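Local coordinates for protein 6-phosphogluconolactonase (Leishmania braziliensis, PDB 3CSS) that probably hydrolyses 6-phosphogluconolactone to 6-phosphogluconate, the second step of the oxidative branch of the pentose phosphate pathway, at residues Asp103-Asp108 with Glu134-Asn139; Phe19-Val24 with Thr254-Pro259; Ala170-Asp175 with Thr207-Ala212. One frame throughout, in Å; residues are numbered along the deposited sequence.

Contact 1: residues Asp103-Asp108 with Glu134-Asn139; sequences DVISID and EVKLLN. Unlike the reference sequence in segment 134-139: Val135 (reference Ala).
Segment 103-108, an irregular and largely extended piece of chain, approaches helical segment 134-139 most closely at Ile105 and Lys136, whose CA atoms stand 7.7 Å apart. That spacing leaves room for one layer of side chains, of which Lys136 supplies the largest share, with Ile105 next. The two side chains run antiparallel past one another, with the methyl CG2 of Ile105 3.6 Å from CD of Lys136. CG and CD of the lysine lie alongside Ile105; the bend at the third torsion (chi3 -93°) then turns CE and NZ toward the carbonyl of Ser106. There NZ of Lys136 donates a hydrogen bond of 2.7 Å to O of Ser106. The nitrogen sits above the carbonyl plane, 50° out of it and with a C=O...N angle of 123°, so the bond does not follow a lone pair. The hydroxyl OG of Ser106 is also near, 2.9 Å from NZ of Lys136, although CB of Ser106 points away from the helix overall. The carboxylate oxygen OD2 of Asp108 stays 6.5 Å from NZ of Lys136, too far for a salt bridge but close enough perhaps to favour the positive charge.

Beneath the lysine the contact turns apolar. Leu137 does not aim its CB at the loop, but its CD2 methyl bends back to 4.3 Å from CG2 of Ile105, and both side chains also touch Ile72 of strand 69-77. Ile105 and Asp103 share backbone hydrogen bonds with Phe71, which fixes the loop beside that strand. Helix 123-140 and the loop before helix 110-113 thus pack together over Ile72, on the flank of the central sheet of an alpha/beta fold.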
ATOM      1  N   ASP A 103       3.173  -2.136  17.978  1.00 27.06           N
ATOM      2  CA  ASP A 103       3.014  -1.090  16.967  1.00 26.57           C
ATOM      3  C   ASP A 103       2.736  -1.633  15.564  1.00 26.81           C
ATOM      4  O   ASP A 103       2.650  -0.857  14.613  1.00 27.06           O
ATOM      5  CB  ASP A 103       4.279  -0.234  16.910  1.00 26.51           C
ATOM      6  CG  ASP A 103       4.510   0.550  18.174  1.00 27.45           C
ATOM      7  OD1 ASP A 103       3.531   1.080  18.749  1.00 27.93           O
ATOM      8  OD2 ASP A 103       5.676   0.620  18.603  1.00 30.74           O
ATOM      9  N   VAL A 104       2.618  -2.952  15.444  1.00 26.36           N
ATOM     10  CA  VAL A 104       2.407  -3.615  14.166  1.00 26.20           C
ATOM     11  C   VAL A 104       1.135  -4.467  14.208  1.00 26.39           C
ATOM     12  O   VAL A 104       0.974  -5.325  15.070  1.00 25.54           O
ATOM     13  CB  VAL A 104       3.627  -4.519  13.790  1.00 26.60           C
ATOM     14  CG1 VAL A 104       3.441  -5.101  12.390  1.00 26.56           C
ATOM     15  CG2 VAL A 104       4.915  -3.737  13.875  1.00 25.77           C
ATOM     16  N   ILE A 105       0.242  -4.234  13.258  1.00 25.79           N
ATOM     17  CA  ILE A 105      -0.975  -5.019  13.124  1.00 27.09           C
ATOM     18  C   ILE A 105      -0.709  -6.208  12.204  1.00 27.98           C
ATOM     19  O   ILE A 105      -0.317  -6.039  11.041  1.00 29.68           O
ATOM     20  CB  ILE A 105      -2.155  -4.156  12.604  1.00 26.89           C
ATOM     21  CG1 ILE A 105      -2.353  -2.912  13.488  1.00 28.10           C
ATOM     22  CG2 ILE A 105      -3.440  -4.969  12.530  1.00 26.29           C
ATOM     23  CD1 ILE A 105      -2.578  -3.185  14.950  1.00 28.33           C
ATOM     24  N   SER A 106      -0.889  -7.413  12.728  1.00 28.92           N
ATOM     25  CA  SER A 106      -0.601  -8.618  11.961  1.00 29.71           C
ATOM     26  C   SER A 106      -1.814  -9.091  11.169  1.00 29.21           C
ATOM     27  O   SER A 106      -2.961  -8.857  11.557  1.00 29.57           O
ATOM     28  CB  SER A 106      -0.122  -9.739  12.889  1.00 29.81           C
ATOM     29  OG  SER A 106      -1.126 -10.117  13.794  1.00 32.59           O
ATOM     30  N   ILE A 107      -1.539  -9.764  10.054  1.00 29.51           N
ATOM     31  CA  ILE A 107      -2.553 -10.463   9.270  1.00 29.39           C
ATOM     32  C   ILE A 107      -2.442 -11.950   9.596  1.00 29.80           C
ATOM     33  O   ILE A 107      -1.352 -12.519   9.543  1.00 30.26           O
ATOM     34  CB  ILE A 107      -2.356 -10.273   7.744  1.00 28.94           C
ATOM     35  CG1 ILE A 107      -2.469  -8.790   7.363  1.00 28.65           C
ATOM     36  CG2 ILE A 107      -3.392 -11.087   6.965  1.00 29.58           C
ATOM     37  CD1 ILE A 107      -2.111  -8.479   5.903  1.00 28.85           C
ATOM     38  N   ASP A 108      -3.572 -12.565   9.925  1.00 30.44           N
ATOM     39  CA  ASP A 108      -3.657 -14.002  10.159  1.00 30.42           C
ATOM     40  C   ASP A 108      -3.982 -14.711   8.839  1.00 30.40           C
ATOM     41  O   ASP A 108      -5.106 -14.634   8.360  1.00 30.12           O
ATOM     42  CB  ASP A 108      -4.733 -14.274  11.218  1.00 31.14           C
ATOM     43  CG  ASP A 108      -4.816 -15.720  11.620  1.00 31.53           C
ATOM     44  OD1 ASP A 108      -4.033 -16.550  11.105  1.00 32.85           O
ATOM     45  OD2 ASP A 108      -5.681 -16.021  12.472  1.00 32.72           O
ATOM     46  N   GLU A 134      -9.922  -7.001   8.432  1.00 25.89           N
ATOM     47  CA  GLU A 134     -10.826  -5.853   8.522  1.00 26.08           C
ATOM     48  C   GLU A 134     -11.319  -5.589   9.951  1.00 25.85           C
ATOM     49  O   GLU A 134     -11.330  -4.456  10.416  1.00 25.65           O
ATOM     50  CB  GLU A 134     -12.012  -6.049   7.584  1.00 26.27           C
ATOM     51  CG  GLU A 134     -13.088  -5.018   7.768  1.00 26.53           C
ATOM     52  CD  GLU A 134     -14.091  -4.999   6.632  1.00 29.05           C
ATOM     53  OE1 GLU A 134     -13.689  -5.150   5.458  1.00 30.90           O
ATOM     54  OE2 GLU A 134     -15.297  -4.849   6.940  1.00 31.47           O
ATOM     55  N   VAL A 135     -11.741  -6.648  10.629  1.00 26.00           N
ATOM     56  CA  VAL A 135     -12.138  -6.567  12.035  1.00 25.80           C
ATOM     57  C   VAL A 135     -11.007  -5.977  12.881  1.00 25.84           C
ATOM     58  O   VAL A 135     -11.230  -5.072  13.705  1.00 25.39           O
ATOM     59  CB  VAL A 135     -12.541  -7.960  12.577  1.00 26.28           C
ATOM     60  CG1 VAL A 135     -12.736  -7.901  14.085  1.00 25.53           C
ATOM     61  CG2 VAL A 135     -13.812  -8.463  11.883  1.00 26.71           C
ATOM     62  N   LYS A 136      -9.793  -6.474  12.656  1.00 25.57           N
ATOM     63  CA  LYS A 136      -8.628  -5.999  13.393  1.00 25.69           C
ATOM     64  C   LYS A 136      -8.377  -4.514  13.128  1.00 24.96           C
ATOM     65  O   LYS A 136      -8.125  -3.755  14.058  1.00 24.82           O
ATOM     66  CB  LYS A 136      -7.390  -6.838  13.046  1.00 26.54           C
ATOM     67  CG  LYS A 136      -6.483  -7.075  14.185  1.00 29.23           C
ATOM     68  CD  LYS A 136      -5.227  -7.808  13.776  1.00 31.48           C
ATOM     69  CE  LYS A 136      -5.339  -9.310  13.942  1.00 33.24           C
ATOM     70  NZ  LYS A 136      -4.000  -9.936  13.834  1.00 33.33           N
ATOM     71  N   LEU A 137      -8.458  -4.101  11.859  1.00 24.14           N
ATOM     72  CA  LEU A 137      -8.225  -2.699  11.490  1.00 24.04           C
ATOM     73  C   LEU A 137      -9.276  -1.782  12.133  1.00 24.73           C
ATOM     74  O   LEU A 137      -8.950  -0.742  12.694  1.00 25.67           O
ATOM     75  CB  LEU A 137      -8.218  -2.529   9.964  1.00 23.88           C
ATOM     76  CG  LEU A 137      -7.038  -3.182   9.214  1.00 23.10           C
ATOM     77  CD1 LEU A 137      -7.241  -3.043   7.693  1.00 25.05           C
ATOM     78  CD2 LEU A 137      -5.649  -2.607   9.672  1.00 22.76           C
ATOM     79  N   LEU A 138     -10.532  -2.201  12.074  1.00 25.08           N
ATOM     80  CA  LEU A 138     -11.631  -1.390  12.600  1.00 25.83           C
ATOM     81  C   LEU A 138     -11.550  -1.272  14.125  1.00 26.99           C
ATOM     82  O   LEU A 138     -12.052  -0.305  14.703  1.00 28.33           O
ATOM     83  CB  LEU A 138     -12.963  -1.973  12.165  1.00 25.92           C
ATOM     84  CG  LEU A 138     -13.323  -1.818  10.687  1.00 25.66           C
ATOM     85  CD1 LEU A 138     -14.515  -2.693  10.333  1.00 26.66           C
ATOM     86  CD2 LEU A 138     -13.596  -0.369  10.318  1.00 26.11           C
ATOM     87  N   ASN A 139     -10.911  -2.251  14.762  1.00 27.27           N
ATOM     88  CA  ASN A 139     -10.744  -2.279  16.227  1.00 28.44           C
ATOM     89  C   ASN A 139      -9.509  -1.517  16.720  1.00 28.30           C
ATOM     90  O   ASN A 139      -9.501  -1.017  17.840  1.00 28.92           O
ATOM     91  CB  ASN A 139     -10.625  -3.731  16.698  1.00 28.87           C
ATOM     92  CG  ASN A 139     -11.968  -4.443  16.803  1.00 33.20           C
ATOM     93  OD1 ASN A 139     -13.044  -3.828  16.760  1.00 38.37           O
ATOM     94  ND2 ASN A 139     -11.906  -5.760  17.010  1.00 38.92           N
TER

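Contact 2: residues Phe19-Val24 with Thr254-Pro259; sequences FAAREV and TLLLDP
Leu256, on strand 254-257, pushes its two methyl groups against Ala20 and Ala21 on helical segment 19-24, and this is where the contact is tight. The CA atoms of Ala20 and Leu256 are 7.6 Å apart, a short separation made possible by the small alanine side chains. CG of Leu256 is anti to its own carbonyl carbon (chi1 -57°), which carries the branch end to the helix. CD1 of Leu256 reaches the helix backbone, 3.5 Å from N of Ala21, and also lies 3.8 Å from CB of Ala21. CB of Ala20 touches both methyls of Leu256, CD1 and CD2 each at 3.9 Å, whereas Ala21 meets CD1 alone. Every one of these approaches is a van der Waals contact, with no polar bond between the segments. Behind them, Ala21 also meets Leu52 of helix 50-59, while Leu256 and Ala20 both touch Lys9 of strand 7-10.

Away from this point the fit slackens. Thr254 directs its CB at the helix but its side chain comes no closer than 5.3 Å to segment 19-24. On the helix's outer face Phe19 and Glu23 are exposed, and Arg22 turns away from the strand to form a salt bridge with Asp60. Leu255 and Leu257 leave from the opposite face of the strand, toward helix 225-232.

The alanines and Leu256 therefore pack the crossover helix of a beta-alpha-beta unit (strand 7-10, helix 14-30, strand 39-43) on strand 252-257, which lies between those two parallel strands in the sheet of a three-layer alpha/beta/alpha sandwich.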
ATOM      1  N   PHE A  19      14.904   8.248  -0.145  1.00 18.20           N
ATOM      2  CA  PHE A  19      15.108   9.430   0.717  1.00 18.89           C
ATOM      3  C   PHE A  19      13.891  10.344   0.682  1.00 19.22           C
ATOM      4  O   PHE A  19      13.484  10.861   1.711  1.00 19.00           O
ATOM      5  CB  PHE A  19      16.346  10.262   0.318  1.00 19.59           C
ATOM      6  CG  PHE A  19      17.655   9.530   0.367  0.75 21.16           C
ATOM      7  CD1 PHE A  19      17.804   8.327   1.015  0.75 22.39           C
ATOM      8  CD2 PHE A  19      18.767  10.098  -0.229  0.75 22.80           C
ATOM      9  CE1 PHE A  19      19.028   7.696   1.035  0.75 23.20           C
ATOM     10  CE2 PHE A  19      19.970   9.466  -0.204  0.75 24.48           C
ATOM     11  CZ  PHE A  19      20.092   8.284   0.433  0.75 23.84           C
ATOM     12  N   ALA A  20      13.309  10.538  -0.504  1.00 19.20           N
ATOM     13  CA  ALA A  20      12.113  11.384  -0.649  1.00 19.19           C
ATOM     14  C   ALA A  20      10.904  10.829   0.100  1.00 19.28           C
ATOM     15  O   ALA A  20      10.174  11.597   0.729  1.00 20.85           O
ATOM     16  CB  ALA A  20      11.772  11.591  -2.135  1.00 19.37           C
ATOM     17  N   ALA A  21      10.712   9.508   0.057  1.00 19.21           N
ATOM     18  CA  ALA A  21       9.600   8.845   0.771  1.00 18.69           C
ATOM     19  C   ALA A  21       9.826   8.991   2.276  1.00 19.57           C
ATOM     20  O   ALA A  21       8.913   9.313   3.032  1.00 19.48           O
ATOM     21  CB  ALA A  21       9.490   7.377   0.378  1.00 18.44           C
ATOM     22  N   ARG A  22      11.070   8.788   2.698  1.00 19.20           N
ATOM     23  CA  ARG A  22      11.412   8.932   4.113  1.00 20.09           C
ATOM     24  C   ARG A  22      11.053  10.323   4.643  1.00 20.86           C
ATOM     25  O   ARG A  22      10.501  10.447   5.742  1.00 20.15           O
ATOM     26  CB  ARG A  22      12.899   8.618   4.348  1.00 19.99           C
ATOM     27  CG  ARG A  22      13.344   8.773   5.805  1.00 21.01           C
ATOM     28  CD  ARG A  22      14.775   8.296   5.989  1.00 22.45           C
ATOM     29  NE  ARG A  22      15.317   8.725   7.280  1.00 25.12           N
ATOM     30  CZ  ARG A  22      16.033   9.831   7.486  1.00 26.85           C
ATOM     31  NH1 ARG A  22      16.352  10.642   6.484  1.00 28.07           N
ATOM     32  NH2 ARG A  22      16.450  10.126   8.713  1.00 27.46           N
ATOM     33  N   GLU A  23      11.368  11.355   3.874  1.00 21.76           N
ATOM     34  CA  GLU A  23      11.061  12.737   4.270  1.00 23.09           C
ATOM     35  C   GLU A  23       9.573  12.976   4.518  1.00 22.88           C
ATOM     36  O   GLU A  23       9.202  13.664   5.460  1.00 22.15           O
ATOM     37  CB  GLU A  23      11.584  13.739   3.228  1.00 23.64           C
ATOM     38  CG  GLU A  23      13.096  13.939   3.274  1.00 27.19           C
ATOM     39  CD  GLU A  23      13.606  14.266   4.680  1.00 31.66           C
ATOM     40  OE1 GLU A  23      12.974  15.105   5.371  1.00 35.46           O
ATOM     41  OE2 GLU A  23      14.626  13.677   5.104  1.00 34.10           O
ATOM     42  N   VAL A  24       8.724  12.405   3.669  1.00 22.70           N
ATOM     43  CA  VAL A  24       7.277  12.505   3.849  1.00 22.92           C
ATOM     44  C   VAL A  24       6.836  11.860   5.172  1.00 22.78           C
ATOM     45  O   VAL A  24       6.085  12.453   5.948  1.00 22.54           O
ATOM     46  CB  VAL A  24       6.510  11.864   2.681  1.00 22.81           C
ATOM     47  CG1 VAL A  24       4.992  11.881   2.978  1.00 22.88           C
ATOM     48  CG2 VAL A  24       6.823  12.575   1.355  1.00 23.42           C
ATOM     49  N   THR A 254       1.433  11.840  -3.866  1.00 13.44           N
ATOM     50  CA  THR A 254       2.785  12.069  -4.366  1.00 12.89           C
ATOM     51  C   THR A 254       3.259  10.861  -5.169  1.00 13.04           C
ATOM     52  O   THR A 254       3.147   9.742  -4.688  1.00 13.74           O
ATOM     53  CB  THR A 254       3.725  12.307  -3.214  1.00 13.50           C
ATOM     54  OG1 THR A 254       3.257  13.440  -2.454  1.00 13.80           O
ATOM     55  CG2 THR A 254       5.174  12.510  -3.689  1.00 13.88           C
ATOM     56  N   LEU A 255       3.762  11.111  -6.373  1.00 12.48           N
ATOM     57  CA  LEU A 255       4.369  10.081  -7.235  1.00 12.22           C
ATOM     58  C   LEU A 255       5.892  10.299  -7.249  1.00 12.15           C
ATOM     59  O   LEU A 255       6.356  11.331  -7.702  1.00 12.49           O
ATOM     60  CB  LEU A 255       3.846  10.158  -8.658  1.00 13.10           C
ATOM     61  CG  LEU A 255       2.337  10.135  -8.870  1.00 15.88           C
ATOM     62  CD1 LEU A 255       2.027   9.993 -10.399  1.00 18.10           C
ATOM     63  CD2 LEU A 255       1.665   9.044  -8.082  1.00 18.28           C
ATOM     64  N   LEU A 256       6.631   9.329  -6.709  1.00 11.43           N
ATOM     65  CA  LEU A 256       8.089   9.297  -6.743  1.00 11.31           C
ATOM     66  C   LEU A 256       8.512   8.297  -7.808  1.00 11.96           C
ATOM     67  O   LEU A 256       8.274   7.103  -7.658  1.00 12.14           O
ATOM     68  CB  LEU A 256       8.638   8.875  -5.357  1.00 11.61           C
ATOM     69  CG  LEU A 256       8.197   9.762  -4.178  1.00 12.57           C
ATOM     70  CD1 LEU A 256       8.706   9.202  -2.829  1.00 12.47           C
ATOM     71  CD2 LEU A 256       8.604  11.219  -4.362  1.00 14.39           C
ATOM     72  N   LEU A 257       9.097   8.812  -8.890  1.00 12.57           N
ATOM     73  CA  LEU A 257       9.280   8.059 -10.113  1.00 13.56           C
ATOM     74  C   LEU A 257      10.733   8.119 -10.528  1.00 14.31           C
ATOM     75  O   LEU A 257      11.413   9.089 -10.219  1.00 16.37           O
ATOM     76  CB  LEU A 257       8.437   8.677 -11.225  1.00 13.06           C
ATOM     77  CG  LEU A 257       6.936   8.824 -10.991  1.00 13.37           C
ATOM     78  CD1 LEU A 257       6.321   9.473 -12.225  1.00 14.98           C
ATOM     79  CD2 LEU A 257       6.278   7.464 -10.665  1.00 14.69           C
ATOM     80  N   ASP A 258      11.191   7.116 -11.277  1.00 14.72           N
ATOM     81  CA  ASP A 258      12.514   7.182 -11.872  1.00 15.21           C
ATOM     82  C   ASP A 258      12.327   7.703 -13.310  1.00 16.06           C
ATOM     83  O   ASP A 258      11.186   7.937 -13.737  1.00 14.59           O
ATOM     84  CB  ASP A 258      13.223   5.823 -11.771  1.00 15.10           C
ATOM     85  CG  ASP A 258      12.873   4.872 -12.886  1.00 16.01           C
ATOM     86  OD1 ASP A 258      13.732   3.998 -13.159  1.00 18.18           O
ATOM     87  OD2 ASP A 258      11.782   4.974 -13.492  1.00 15.09           O
ATOM     88  N   PRO A 259      13.432   7.923 -14.040  1.00 19.02           N
ATOM     89  CA  PRO A 259      13.279   8.607 -15.325  1.00 20.19           C
ATOM     90  C   PRO A 259      12.415   7.840 -16.346  1.00 21.05           C
ATOM     91  O   PRO A 259      11.615   8.463 -17.061  1.00 21.73           O
ATOM     92  CB  PRO A 259      14.719   8.805 -15.802  1.00 20.64           C
ATOM     93  CG  PRO A 259      15.545   8.754 -14.548  1.00 20.19           C
ATOM     94  CD  PRO A 259      14.844   7.760 -13.664  1.00 18.96           C
TER

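Contact 3: residues Ala170-Asp175 with Thr207-Ala212; sequences ASIFPD and TVIQYA. Unlike the reference sequence in segment 207-212: Tyr211 (reference His).
Ile172 and Ala170, in the irregular segment 170-175, meet segment 207-212 through a single residue, Ile209. The backbones stay well apart, with CA of Ala170 and CA of Ile209 separated by 9.5 Å, so side-chain length has to bridge the distance.

Taken in order, Thr207 stands early in the short helix; its CG2 lies in the plane of the Tyr211 ring, at the edge. Two residues on, Ile209 points its CB at the loop. Its chain is extended at the second torsion (chi2 166°), as is that of Ile172 (chi2 165°), and the two run end to end. Their CD1 methyls meet tip to tip, the CD1 of Ile172 lying 3.7 Å from the CD1 of Ile209. CB of Ala170 also lies ahead of this methyl, more loosely, at 4.4 Å from CD1 of Ile209. Gln210 and Tyr211 turn to a different part of the chain, NE2 of Gln210 bonded to O of Phe245 and the Tyr211 ring in a cation-pi interaction with Arg250. Ala212 ends the segment, its N bonded to O of Ile209 at 3.3 Å.

On the loop side, Ser171 is tied to Asp75 and Arg201 through OG, and the Phe173 ring stacks with His168. This loop continues the Asp-Gly-His signature of 6-phosphogluconolactonases, consistent with a place close to the active site. The contact itself is wholly aliphatic: three methyls touching without a polar bond fill space without fixing direction, and the polar bonds of Ser171 and the Phe173-His168 stack probably help to orient the loop.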
ATOM      1  N   ALA A 170      -1.264  -1.620  -4.801  1.00 15.34           N
ATOM      2  CA  ALA A 170      -1.593  -2.511  -3.682  1.00 15.10           C
ATOM      3  C   ALA A 170      -1.808  -3.927  -4.249  1.00 15.57           C
ATOM      4  O   ALA A 170      -0.976  -4.372  -5.025  1.00 15.44           O
ATOM      5  CB  ALA A 170      -2.823  -1.986  -2.925  1.00 15.59           C
ATOM      6  N   SER A 171      -2.870  -4.638  -3.875  1.00 16.38           N
ATOM      7  CA  SER A 171      -3.276  -5.851  -4.652  1.00 16.08           C
ATOM      8  C   SER A 171      -4.650  -5.626  -5.296  1.00 16.64           C
ATOM      9  O   SER A 171      -5.506  -6.522  -5.347  1.00 16.91           O
ATOM     10  CB  SER A 171      -3.214  -7.132  -3.817  1.00 16.83           C
ATOM     11  OG  SER A 171      -1.864  -7.558  -3.673  1.00 16.61           O
ATOM     12  N   ILE A 172      -4.827  -4.401  -5.810  1.00 16.75           N
ATOM     13  CA  ILE A 172      -6.031  -4.027  -6.532  1.00 16.73           C
ATOM     14  C   ILE A 172      -5.708  -4.262  -8.017  1.00 16.66           C
ATOM     15  O   ILE A 172      -5.173  -3.364  -8.707  1.00 16.88           O
ATOM     16  CB  ILE A 172      -6.432  -2.549  -6.244  1.00 16.07           C
ATOM     17  CG1 ILE A 172      -6.706  -2.371  -4.737  1.00 17.20           C
ATOM     18  CG2 ILE A 172      -7.675  -2.186  -7.075  1.00 16.31           C
ATOM     19  CD1 ILE A 172      -6.751  -0.915  -4.234  1.00 19.33           C
ATOM     20  N   PHE A 173      -5.939  -5.500  -8.462  1.00 17.01           N
ATOM     21  CA  PHE A 173      -5.583  -5.943  -9.815  1.00 17.26           C
ATOM     22  C   PHE A 173      -6.719  -5.709 -10.804  1.00 17.61           C
ATOM     23  O   PHE A 173      -7.888  -5.749 -10.424  1.00 17.89           O
ATOM     24  CB  PHE A 173      -5.201  -7.432  -9.830  1.00 16.89           C
ATOM     25  CG  PHE A 173      -3.854  -7.719  -9.214  1.00 14.68           C
ATOM     26  CD1 PHE A 173      -2.677  -7.521  -9.933  1.00 13.65           C
ATOM     27  CD2 PHE A 173      -3.756  -8.162  -7.911  1.00 15.71           C
ATOM     28  CE1 PHE A 173      -1.446  -7.777  -9.369  1.00 16.37           C
ATOM     29  CE2 PHE A 173      -2.529  -8.411  -7.339  1.00 15.57           C
ATOM     30  CZ  PHE A 173      -1.372  -8.211  -8.063  1.00 15.33           C
ATOM     31  N   PRO A 174      -6.369  -5.522 -12.091  1.00 19.16           N
ATOM     32  CA  PRO A 174      -7.407  -5.506 -13.128  1.00 20.56           C
ATOM     33  C   PRO A 174      -8.274  -6.761 -13.071  1.00 21.61           C
ATOM     34  O   PRO A 174      -7.762  -7.863 -12.863  1.00 22.43           O
ATOM     35  CB  PRO A 174      -6.608  -5.466 -14.443  1.00 21.28           C
ATOM     36  CG  PRO A 174      -5.251  -5.087 -14.106  1.00 20.39           C
ATOM     37  CD  PRO A 174      -5.019  -5.352 -12.642  1.00 18.79           C
ATOM     38  N   ASP A 175      -9.580  -6.567 -13.205  1.00 22.58           N
ATOM     39  CA  ASP A 175     -10.569  -7.646 -13.258  1.00 24.06           C
ATOM     40  C   ASP A 175     -10.525  -8.608 -12.047  1.00 23.61           C
ATOM     41  O   ASP A 175     -10.836  -9.811 -12.163  1.00 25.07           O
ATOM     42  CB  ASP A 175     -10.460  -8.379 -14.608  1.00 25.23           C
ATOM     43  CG  ASP A 175     -10.561  -7.426 -15.795  1.00 28.29           C
ATOM     44  OD1 ASP A 175     -11.622  -6.811 -15.995  1.00 30.65           O
ATOM     45  OD2 ASP A 175      -9.546  -7.245 -16.518  1.00 35.02           O
ATOM     46  N   THR A 207     -11.452   2.522  -1.312  1.00 16.76           N
ATOM     47  CA  THR A 207     -12.046   3.444  -0.332  1.00 17.46           C
ATOM     48  C   THR A 207     -11.057   3.866   0.745  1.00 16.79           C
ATOM     49  O   THR A 207     -10.911   5.051   1.052  1.00 16.54           O
ATOM     50  CB  THR A 207     -13.279   2.801   0.332  1.00 18.46           C
ATOM     51  OG1 THR A 207     -14.168   2.329  -0.685  1.00 23.25           O
ATOM     52  CG2 THR A 207     -14.016   3.828   1.190  1.00 20.80           C
ATOM     53  N   VAL A 208     -10.377   2.890   1.333  1.00 16.11           N
ATOM     54  CA  VAL A 208      -9.411   3.191   2.399  1.00 15.84           C
ATOM     55  C   VAL A 208      -8.338   4.107   1.843  1.00 15.16           C
ATOM     56  O   VAL A 208      -7.975   5.112   2.443  1.00 15.21           O
ATOM     57  CB  VAL A 208      -8.777   1.925   2.984  1.00 16.06           C
ATOM     58  CG1 VAL A 208      -7.707   2.280   3.998  1.00 18.60           C
ATOM     59  CG2 VAL A 208      -9.837   1.035   3.623  1.00 16.66           C
ATOM     60  N   ILE A 209      -7.831   3.761   0.665  1.00 14.87           N
ATOM     61  CA  ILE A 209      -6.780   4.572   0.039  1.00 14.50           C
ATOM     62  C   ILE A 209      -7.254   6.002  -0.246  1.00 15.19           C
ATOM     63  O   ILE A 209      -6.516   6.971  -0.020  1.00 15.18           O
ATOM     64  CB  ILE A 209      -6.232   3.852  -1.227  1.00 14.49           C
ATOM     65  CG1 ILE A 209      -5.567   2.548  -0.802  1.00 14.76           C
ATOM     66  CG2 ILE A 209      -5.228   4.719  -1.945  1.00 14.02           C
ATOM     67  CD1 ILE A 209      -5.278   1.581  -1.933  1.00 15.93           C
ATOM     68  N   GLN A 210      -8.508   6.129  -0.675  1.00 15.24           N
ATOM     69  CA  GLN A 210      -9.102   7.416  -1.023  1.00 14.98           C
ATOM     70  C   GLN A 210      -9.478   8.291   0.195  1.00 15.02           C
ATOM     71  O   GLN A 210      -9.779   9.474   0.026  1.00 15.94           O
ATOM     72  CB  GLN A 210     -10.311   7.194  -1.930  1.00 15.28           C
ATOM     73  CG  GLN A 210      -9.923   6.686  -3.307  1.00 13.94           C
ATOM     74  CD  GLN A 210     -11.111   6.284  -4.139  1.00 14.36           C
ATOM     75  OE1 GLN A 210     -12.146   5.902  -3.589  1.00 17.55           O
ATOM     76  NE2 GLN A 210     -10.976   6.341  -5.463  1.00 15.75           N
ATOM     77  N   TYR A 211      -9.504   7.698   1.387  1.00 15.30           N
ATOM     78  CA  TYR A 211      -9.709   8.438   2.624  1.00 16.42           C
ATOM     79  C   TYR A 211      -8.403   8.697   3.409  1.00 16.42           C
ATOM     80  O   TYR A 211      -8.424   9.382   4.446  1.00 16.41           O
ATOM     81  CB  TYR A 211     -10.707   7.715   3.502  1.00 16.64           C
ATOM     82  CG  TYR A 211     -12.143   7.968   3.128  1.00 17.33           C
ATOM     83  CD1 TYR A 211     -12.946   6.968   2.617  1.00 18.13           C
ATOM     84  CD2 TYR A 211     -12.700   9.223   3.315  1.00 19.34           C
ATOM     85  CE1 TYR A 211     -14.272   7.210   2.299  1.00 17.10           C
ATOM     86  CE2 TYR A 211     -14.031   9.483   2.996  1.00 19.45           C
ATOM     87  CZ  TYR A 211     -14.817   8.468   2.487  1.00 19.76           C
ATOM     88  OH  TYR A 211     -16.148   8.719   2.166  1.00 17.45           O
ATOM     89  N   ALA A 212      -7.283   8.166   2.935  1.00 15.39           N
ATOM     90  CA  ALA A 212      -6.003   8.367   3.600  1.00 15.40           C
ATOM     91  C   ALA A 212      -5.591   9.836   3.503  1.00 14.92           C
ATOM     92  O   ALA A 212      -5.930  10.534   2.539  1.00 15.06           O
ATOM     93  CB  ALA A 212      -4.907   7.440   3.005  1.00 15.59           C
TER

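Overall arrangement
The three contacts differ in depth. The centre of contact 3 lies about 8 Å from the chain centre, those of contacts 1 and 2 about 15 and 14 Å, on opposite sides of it; contact 2 is nevertheless buried. No two contacts touch, and no helix is shared; what joins them is the central mixed sheet, whose strand 252-257 contributes directly to contact 2. Chemistry follows place. Contact 1, partly buried, adds a lysine-to-carbonyl hydrogen bond to its apolar packing, while contacts 2 and 3, both buried, rely on apolar contact alone, in contact 2 including a methyl against the helix backbone. Along the chain, contacts 1 and 3 follow one another, and both fall between the distant ends that contact 2 brings together.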